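PDB 1JM1: rieske iron-sulfur protein soxF, which carries a Rieske-type [2Fe-2S] cluster and probably passes electrons along the respiratory chain of Sulfolobus acidocaldarius. Local coordinates for residues Q55-P63 against A132-V140; P145-L153 against A164-F172. All coordinates share one frame; numbering follows the deposited sequence.

Interaction 1: residues Q55-P63 against A132-V140; sequences QQITEIPNP and ALKDGGVVV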
loop_
_atom_site.group_PDB
_atom_site.type_symbol
_atom_site.label_atom_id
_atom_site.label_comp_id
_atom_site.label_asym_id
_atom_site.label_seq_id
_atom_site.Cartn_x
_atom_site.Cartn_y
_atom_site.Cartn_z
ATOM N N GLN A 55 -0.384 -0.483 17.973
ATOM C CA GLN A 55 -1.633 -1.222 18.041
ATOM C C GLN A 55 -1.561 -2.503 17.227
ATOM O O GLN A 55 -0.984 -2.520 16.145
ATOM C CB GLN A 55 -2.809 -0.409 17.554
ATOM C CG GLN A 55 -3.065 0.868 18.287
ATOM C CD GLN A 55 -4.258 1.639 17.766
ATOM O OE1 GLN A 55 -4.194 2.858 17.561
ATOM N NE2 GLN A 55 -5.371 0.985 17.487
ATOM N N GLN A 56 -2.177 -3.555 17.760
ATOM C CA GLN A 56 -2.159 -4.844 17.056
ATOM C C GLN A 56 -3.184 -4.862 15.981
ATOM O O GLN A 56 -4.259 -5.499 16.127
ATOM C CB GLN A 56 -2.413 -5.936 18.128
ATOM C CG GLN A 56 -2.061 -7.346 17.637
ATOM C CD GLN A 56 -2.393 -8.545 18.498
ATOM O OE1 GLN A 56 -1.612 -9.511 18.562
ATOM N NE2 GLN A 56 -3.500 -8.505 19.244
ATOM N N ILE A 57 -2.976 -4.272 14.890
ATOM C CA ILE A 57 -3.892 -4.200 13.744
ATOM C C ILE A 57 -3.615 -5.382 12.843
ATOM O O ILE A 57 -2.535 -5.451 12.216
ATOM C CB ILE A 57 -3.766 -2.844 13.024
ATOM C CG1 ILE A 57 -4.114 -1.655 13.979
ATOM C CG2 ILE A 57 -4.655 -2.823 11.802
ATOM C CD1 ILE A 57 -3.436 -0.393 13.464
ATOM N N THR A 58 -4.564 -6.293 12.752
ATOM C CA THR A 58 -4.385 -7.540 12.024
ATOM C C THR A 58 -5.377 -7.705 10.883
ATOM O O THR A 58 -5.240 -8.664 10.116
ATOM C CB THR A 58 -4.439 -8.776 12.913
ATOM O OG1 THR A 58 -5.703 -8.850 13.535
ATOM C CG2 THR A 58 -3.369 -8.726 14.021
ATOM N N GLU A 59 -6.345 -6.825 10.718
ATOM C CA GLU A 59 -7.342 -6.955 9.650
ATOM C C GLU A 59 -7.942 -5.556 9.445
ATOM O O GLU A 59 -8.242 -4.877 10.422
ATOM C CB GLU A 59 -8.388 -7.970 10.076
ATOM C CG GLU A 59 -9.428 -8.269 9.011
ATOM C CD GLU A 59 -10.363 -9.398 9.450
ATOM O OE1 GLU A 59 -10.461 -9.758 10.639
ATOM O OE2 GLU A 59 -11.007 -9.992 8.566
ATOM N N ILE A 60 -8.100 -5.192 8.183
ATOM C CA ILE A 60 -8.664 -3.886 7.815
ATOM C C ILE A 60 -9.749 -4.180 6.763
ATOM O O ILE A 60 -9.717 -5.194 6.055
ATOM C CB ILE A 60 -7.641 -2.901 7.353
ATOM C CG1 ILE A 60 -7.006 -3.287 6.019
ATOM C CG2 ILE A 60 -6.561 -2.672 8.398
ATOM C CD1 ILE A 60 -5.894 -2.410 5.522
ATOM N N PRO A 61 -10.712 -3.255 6.575
ATOM C CA PRO A 61 -11.763 -3.523 5.597
ATOM C C PRO A 61 -11.270 -3.329 4.189
ATOM O O PRO A 61 -10.357 -2.559 3.931
ATOM C CB PRO A 61 -12.846 -2.464 5.949
ATOM C CG PRO A 61 -12.471 -1.867 7.271
ATOM C CD PRO A 61 -10.955 -2.035 7.347
ATOM N N ASN A 62 -11.962 -4.000 3.231
ATOM C CA ASN A 62 -11.811 -3.675 1.849
ATOM C C ASN A 62 -12.915 -2.718 1.454
ATOM O O ASN A 62 -14.056 -3.164 1.199
ATOM C CB ASN A 62 -11.876 -4.900 0.924
ATOM C CG ASN A 62 -11.839 -4.487 -0.515
ATOM O OD1 ASN A 62 -11.414 -3.350 -0.835
ATOM N ND2 ASN A 62 -12.252 -5.339 -1.416
ATOM N N PRO A 63 -12.666 -1.404 1.352
ATOM C CA PRO A 63 -13.761 -0.465 1.036
ATOM C C PRO A 63 -14.298 -0.602 -0.371
ATOM O O PRO A 63 -15.353 -0.038 -0.676
ATOM C CB PRO A 63 -13.107 0.911 1.249
ATOM C CG PRO A 63 -11.692 0.672 0.971
ATOM C CD PRO A 63 -11.359 -0.716 1.507
ATOM N N ALA A 132 -6.823 6.910 5.650
ATOM C CA ALA A 132 -6.756 6.241 6.932
ATOM C C ALA A 132 -6.392 4.787 6.682
ATOM O O ALA A 132 -7.249 3.943 6.385
ATOM C CB ALA A 132 -8.077 6.387 7.648
ATOM N N LEU A 133 -5.088 4.463 6.746
ATOM C CA LEU A 133 -4.620 3.126 6.369
ATOM C C LEU A 133 -5.232 2.033 7.231
ATOM O O LEU A 133 -5.559 0.956 6.721
ATOM C CB LEU A 133 -3.099 3.062 6.440
ATOM C CG LEU A 133 -2.347 4.102 5.603
ATOM C CD1 LEU A 133 -0.844 3.786 5.656
ATOM C CD2 LEU A 133 -2.828 4.149 4.152
ATOM N N LYS A 134 -5.386 2.265 8.548
ATOM C CA LYS A 134 -5.913 1.207 9.391
ATOM C C LYS A 134 -7.438 1.047 9.175
ATOM O O LYS A 134 -7.989 0.061 9.641
ATOM C CB LYS A 134 -5.327 1.405 10.749
ATOM C CG LYS A 134 -5.904 2.348 11.649
ATOM C CD LYS A 134 -5.229 2.235 13.062
ATOM C CE LYS A 134 -5.423 3.484 13.934
ATOM N NZ LYS A 134 -6.897 3.636 14.217
ATOM N N ASP A 135 -8.082 1.949 8.455
ATOM C CA ASP A 135 -9.467 1.846 8.061
ATOM C C ASP A 135 -9.596 1.482 6.588
ATOM O O ASP A 135 -10.631 1.704 5.962
ATOM C CB ASP A 135 -10.233 3.109 8.433
ATOM C CG ASP A 135 -10.266 3.343 9.924
ATOM O OD1 ASP A 135 -10.025 4.480 10.351
ATOM O OD2 ASP A 135 -10.541 2.375 10.689
ATOM N N GLY A 136 -8.567 0.837 6.007
ATOM C CA GLY A 136 -8.658 0.351 4.651
ATOM C C GLY A 136 -8.337 1.351 3.586
ATOM O O GLY A 136 -8.622 1.130 2.417
ATOM N N GLY A 137 -7.680 2.473 3.961
ATOM C CA GLY A 137 -7.283 3.495 3.003
ATOM C C GLY A 137 -8.335 4.514 2.667
ATOM O O GLY A 137 -8.159 5.293 1.751
ATOM N N VAL A 138 -9.468 4.507 3.412
ATOM C CA VAL A 138 -10.556 5.438 3.139
ATOM C C VAL A 138 -10.086 6.881 3.362
ATOM O O VAL A 138 -9.204 7.173 4.146
ATOM C CB VAL A 138 -11.787 5.102 3.968
ATOM C CG1 VAL A 138 -12.332 3.727 3.614
ATOM C CG2 VAL A 138 -11.554 5.215 5.436
ATOM N N VAL A 139 -10.750 7.773 2.619
ATOM C CA VAL A 139 -10.400 9.199 2.665
ATOM C C VAL A 139 -11.071 9.848 3.849
ATOM O O VAL A 139 -12.318 9.803 3.952
ATOM C CB VAL A 139 -10.803 9.881 1.331
ATOM C CG1 VAL A 139 -10.446 11.390 1.403
ATOM C CG2 VAL A 139 -10.133 9.184 0.169
ATOM N N VAL A 140 -10.318 10.477 4.723
ATOM C CA VAL A 140 -10.820 11.170 5.902
ATOM C C VAL A 140 -10.667 12.668 5.800
ATOM O O VAL A 140 -11.174 13.373 6.679
ATOM C CB VAL A 140 -10.244 10.580 7.200
ATOM C CG1 VAL A 140 -10.726 9.117 7.423
ATOM C CG2 VAL A 140 -8.738 10.638 7.258
HETATM O O HOH W 1 -7.517 1.412 16.053
HETATM O O HOH W 2 -6.425 4.689 16.611
#

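Interaction 2: residues P145-L153 against A164-F172; sequences PRPLPIVIL and AVGTNAPYF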
loop_
_atom_site.group_PDB
_atom_site.type_symbol
_atom_site.label_atom_id
_atom_site.label_comp_id
_atom_site.label_asym_id
_atom_site.label_seq_id
_atom_site.Cartn_x
_atom_site.Cartn_y
_atom_site.Cartn_z
ATOM N N PRO A 145 -11.161 11.148 -4.343
ATOM C CA PRO A 145 -12.560 10.710 -4.489
ATOM C C PRO A 145 -12.819 9.273 -4.136
ATOM O O PRO A 145 -13.979 8.840 -4.214
ATOM C CB PRO A 145 -12.810 10.964 -5.999
ATOM C CG PRO A 145 -11.473 10.634 -6.608
ATOM C CD PRO A 145 -10.490 11.261 -5.661
ATOM N N ARG A 146 -11.812 8.515 -3.741
ATOM C CA ARG A 146 -11.954 7.101 -3.453
ATOM C C ARG A 146 -10.772 6.671 -2.603
ATOM O O ARG A 146 -9.757 7.383 -2.528
ATOM C CB ARG A 146 -12.030 6.292 -4.736
ATOM C CG ARG A 146 -10.786 6.384 -5.614
ATOM C CD ARG A 146 -11.029 5.741 -6.947
ATOM N NE ARG A 146 -9.862 5.745 -7.862
ATOM C CZ ARG A 146 -9.016 4.779 -8.011
ATOM N NH1 ARG A 146 -9.032 3.695 -7.267
ATOM N NH2 ARG A 146 -8.059 4.900 -8.954
ATOM N N PRO A 147 -10.868 5.508 -1.968
ATOM C CA PRO A 147 -9.802 5.051 -1.055
ATOM C C PRO A 147 -8.499 4.739 -1.787
ATOM O O PRO A 147 -8.450 4.346 -2.963
ATOM C CB PRO A 147 -10.387 3.798 -0.416
ATOM C CG PRO A 147 -11.881 3.994 -0.499
ATOM C CD PRO A 147 -12.065 4.635 -1.857
ATOM N N LEU A 148 -7.405 4.813 -1.034
ATOM C CA LEU A 148 -6.107 4.420 -1.541
ATOM C C LEU A 148 -6.081 2.920 -1.825
ATOM O O LEU A 148 -6.395 2.136 -0.924
ATOM C CB LEU A 148 -5.021 4.776 -0.520
ATOM C CG LEU A 148 -3.589 4.575 -1.006
ATOM C CD1 LEU A 148 -3.260 5.533 -2.145
ATOM C CD2 LEU A 148 -2.624 4.823 0.158
ATOM N N PRO A 149 -5.715 2.482 -3.036
ATOM C CA PRO A 149 -5.709 1.044 -3.291
ATOM C C PRO A 149 -4.766 0.272 -2.381
ATOM O O PRO A 149 -3.650 0.719 -2.065
ATOM C CB PRO A 149 -5.300 0.959 -4.766
ATOM C CG PRO A 149 -5.835 2.250 -5.339
ATOM C CD PRO A 149 -5.542 3.278 -4.243
ATOM N N ILE A 150 -5.232 -0.903 -1.997
ATOM C CA ILE A 150 -4.504 -1.888 -1.218
ATOM C C ILE A 150 -3.882 -2.914 -2.155
ATOM O O ILE A 150 -4.527 -3.394 -3.084
ATOM C CB ILE A 150 -5.434 -2.583 -0.187
ATOM C CG1 ILE A 150 -5.924 -1.552 0.817
ATOM C CG2 ILE A 150 -4.758 -3.761 0.485
ATOM C CD1 ILE A 150 -7.079 -2.048 1.697
ATOM N N VAL A 151 -2.631 -3.269 -1.868
ATOM C CA VAL A 151 -1.945 -4.366 -2.511
ATOM C C VAL A 151 -2.151 -5.600 -1.618
ATOM O O VAL A 151 -1.760 -5.613 -0.446
ATOM C CB VAL A 151 -0.460 -4.059 -2.705
ATOM C CG1 VAL A 151 0.245 -5.281 -3.337
ATOM C CG2 VAL A 151 -0.278 -2.819 -3.564
ATOM N N ILE A 152 -2.791 -6.605 -2.188
ATOM C CA ILE A 152 -3.087 -7.852 -1.463
ATOM C C ILE A 152 -1.790 -8.650 -1.362
ATOM O O ILE A 152 -1.081 -8.818 -2.358
ATOM C CB ILE A 152 -4.210 -8.606 -2.160
ATOM C CG1 ILE A 152 -5.430 -7.690 -2.328
ATOM C CG2 ILE A 152 -4.515 -9.901 -1.393
ATOM C CD1 ILE A 152 -6.335 -8.283 -3.397
ATOM N N LEU A 153 -1.482 -9.111 -0.143
ATOM C CA LEU A 153 -0.296 -9.859 0.145
ATOM C C LEU A 153 -0.612 -11.279 0.515
ATOM O O LEU A 153 -1.683 -11.598 1.033
ATOM C CB LEU A 153 0.459 -9.194 1.313
ATOM C CG LEU A 153 0.860 -7.738 1.137
ATOM C CD1 LEU A 153 1.527 -7.234 2.421
ATOM C CD2 LEU A 153 1.783 -7.550 -0.075
ATOM N N ALA A 164 3.310 -10.064 -3.174
ATOM C CA ALA A 164 2.193 -9.278 -3.657
ATOM C C ALA A 164 1.466 -10.105 -4.716
ATOM O O ALA A 164 2.100 -10.669 -5.593
ATOM C CB ALA A 164 2.695 -7.960 -4.255
ATOM N N VAL A 165 0.145 -10.179 -4.583
ATOM C CA VAL A 165 -0.674 -11.078 -5.429
ATOM C C VAL A 165 -1.868 -10.420 -6.072
ATOM O O VAL A 165 -2.543 -11.064 -6.884
ATOM C CB VAL A 165 -1.085 -12.343 -4.644
ATOM C CG1 VAL A 165 0.153 -13.116 -4.222
ATOM C CG2 VAL A 165 -1.991 -12.013 -3.461
ATOM N N GLY A 166 -2.193 -9.172 -5.736
ATOM C CA GLY A 166 -3.265 -8.487 -6.423
ATOM C C GLY A 166 -3.442 -7.093 -5.841
ATOM O O GLY A 166 -2.666 -6.664 -5.018
ATOM N N THR A 167 -4.495 -6.404 -6.301
ATOM C CA THR A 167 -4.919 -5.152 -5.693
ATOM C C THR A 167 -6.419 -5.177 -5.552
ATOM O O THR A 167 -7.103 -5.915 -6.263
ATOM C CB THR A 167 -4.465 -3.895 -6.461
ATOM O OG1 THR A 167 -5.169 -3.796 -7.700
ATOM C CG2 THR A 167 -2.970 -3.919 -6.738
ATOM N N ASN A 168 -6.954 -4.346 -4.661
ATOM C CA ASN A 168 -8.396 -4.266 -4.492
ATOM C C ASN A 168 -9.053 -3.278 -5.432
ATOM O O ASN A 168 -10.290 -3.218 -5.503
ATOM C CB ASN A 168 -8.807 -3.951 -3.058
ATOM C CG ASN A 168 -8.397 -2.562 -2.590
ATOM O OD1 ASN A 168 -7.568 -1.901 -3.254
ATOM N ND2 ASN A 168 -8.921 -2.136 -1.458
ATOM N N ALA A 169 -8.268 -2.498 -6.195
ATOM C CA ALA A 169 -8.773 -1.402 -7.012
ATOM C C ALA A 169 -7.739 -1.024 -8.004
ATOM O O ALA A 169 -6.512 -1.253 -7.795
ATOM C CB ALA A 169 -9.085 -0.222 -6.107
ATOM N N PRO A 170 -8.125 -0.351 -9.081
ATOM C CA PRO A 170 -7.144 0.265 -9.997
ATOM C C PRO A 170 -6.406 1.398 -9.309
ATOM O O PRO A 170 -6.964 2.154 -8.498
ATOM C CB PRO A 170 -8.038 0.835 -11.122
ATOM C CG PRO A 170 -9.369 1.086 -10.438
ATOM C CD PRO A 170 -9.519 -0.058 -9.484
ATOM N N TYR A 171 -5.153 1.552 -9.688
ATOM C CA TYR A 171 -4.354 2.717 -9.312
ATOM C C TYR A 171 -4.879 3.961 -10.036
ATOM O O TYR A 171 -5.756 3.888 -10.921
ATOM C CB TYR A 171 -2.899 2.461 -9.694
ATOM C CG TYR A 171 -2.233 1.284 -9.025
ATOM C CD1 TYR A 171 -1.169 0.656 -9.651
ATOM C CD2 TYR A 171 -2.609 0.792 -7.784
ATOM C CE1 TYR A 171 -0.516 -0.399 -9.077
ATOM C CE2 TYR A 171 -1.945 -0.285 -7.199
ATOM C CZ TYR A 171 -0.901 -0.883 -7.843
ATOM O OH TYR A 171 -0.282 -1.937 -7.230
ATOM N N PHE A 172 -4.350 5.110 -9.655
ATOM C CA PHE A 172 -4.652 6.365 -10.318
ATOM C C PHE A 172 -4.561 6.232 -11.821
ATOM O O PHE A 172 -3.595 5.716 -12.366
ATOM C CB PHE A 172 -3.634 7.402 -9.813
ATOM C CG PHE A 172 -3.777 8.753 -10.500
ATOM C CD1 PHE A 172 -4.866 9.576 -10.245
ATOM C CD2 PHE A 172 -2.799 9.171 -11.403
ATOM C CE1 PHE A 172 -5.001 10.811 -10.881
ATOM C CE2 PHE A 172 -2.922 10.436 -12.032
ATOM C CZ PHE A 172 -4.010 11.192 -11.765
HETATM O O HOH W 3 -8.579 0.541 -0.380
#

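Interaction 1: residues Q55-P63 against A132-V140
Ile-60 and Pro-61 of the short strand 59-61 lie against the backbone of Lys-134 to Gly-136. These residues belong to the tight turn that joins strands 130-132 and 138-141 of the Rieske domain. No direct hydrogen bond crosses the contact. Ile-60 meets the turn with two branches: CG2 sits 3.3 Å from Lys-134 O, and CD1 lies 4.0 Å from Gly-136 CA. Its CG1 stands between the backbone N and the carbonyl carbon (chi1 68°), which lets both branches reach the turn. Replacing Ile-60 by an alanine would probably open a gap between the strand and the turn and leave Phe-88 and Phe-90 with less to pack on. Next along, Gly-136 CA approaches Pro-61 O at 3.4 Å in a CA-H...O contact. A side chain on Gly-136 would clash with that oxygen. Pro-63 closes this end, its CB 3.8 Å from Val-138 CG1. At the other end the Lys-134 chain crosses Ile-57 and Gln-55 at about a right angle; both Lys-134 and Ile-57 are modelled in two conformers. In one Lys-134 conformer two waters bridge its NZ to the Gln-55 amide, one at NE2 and one at OE1, so this link is less certain. Behind these contacts the turn holds its own shape. Ala-132 O accepts Asp-135 N at 3.0 Å and Gly-137 N at 2.9 Å, from opposite faces of its carbonyl plane.

Interaction 2: residues P145-L153 against A164-F172
Ile-152 and Gly-166 pair in a buried antiparallel contact between strands 151-155 and 161-167, which form a beta hairpin, and the pairing runs on into the loops flanking it. Ile-152 N bonds to Gly-166 O at 2.8 Å, and Val-165 N returns to Ile-152 O, nearly straight at 169°. Val-165 and Gly-166 thus both face Ile-152, a classic beta bulge. On one face of the hairpin Val-151 CG1 meets Ala-164 CB at 3.7 Å. Beyond the strands, Asn-168 continues the pairing with both backbone and side chain. Its backbone N donates to Ile-150 O, while OD1 takes Ile-150 N at 2.8 Å, with the donor above the amide plane. The Asn-168 CG stands between its backbone N and carbonyl carbon (chi1 66°), which turns OD1 back to the Ile-150 N-H. A water links ND2 to Leu-148 O. Farther out, the extended Arg-146 chain grips Pro-170 O end-on, NH1 at 2.9 Å and NH2 at 3.0 Å, the oxygen in the guanidinium plane. NH2 also reaches Tyr-171 O weakly. Pro-149 CB touches the edge of the Tyr-171 ring, whose OH bonds to Tyr-37 O. The Phe-172 side chain lies about 5 Å from that of Leu-97, a residue of the cluster site.

From the N terminus, residues 55-63 come first and are met by residues 132-140. Interaction 1 therefore closes a long loop of 68 residues, which holds Cys-94, His-96, Cys-124 and His-127 of the cluster site. The chain then runs on from strand 138-141, after a short link, into residues 145-153. Interaction 2 closes a much shorter loop, ten residues within the hairpin. The two contacts follow in series and neither nest nor cross. They do touch. Gly-137 O and Leu-148 N probably form a hydrogen bond at 2.9 Å, and so do Asn-62 OD1 and Asn-168 ND2 at 2.8 Å. The segments flanking the hairpin strands are thereby joined to the residue after strand 59-61 and to the turn before strand 138-141.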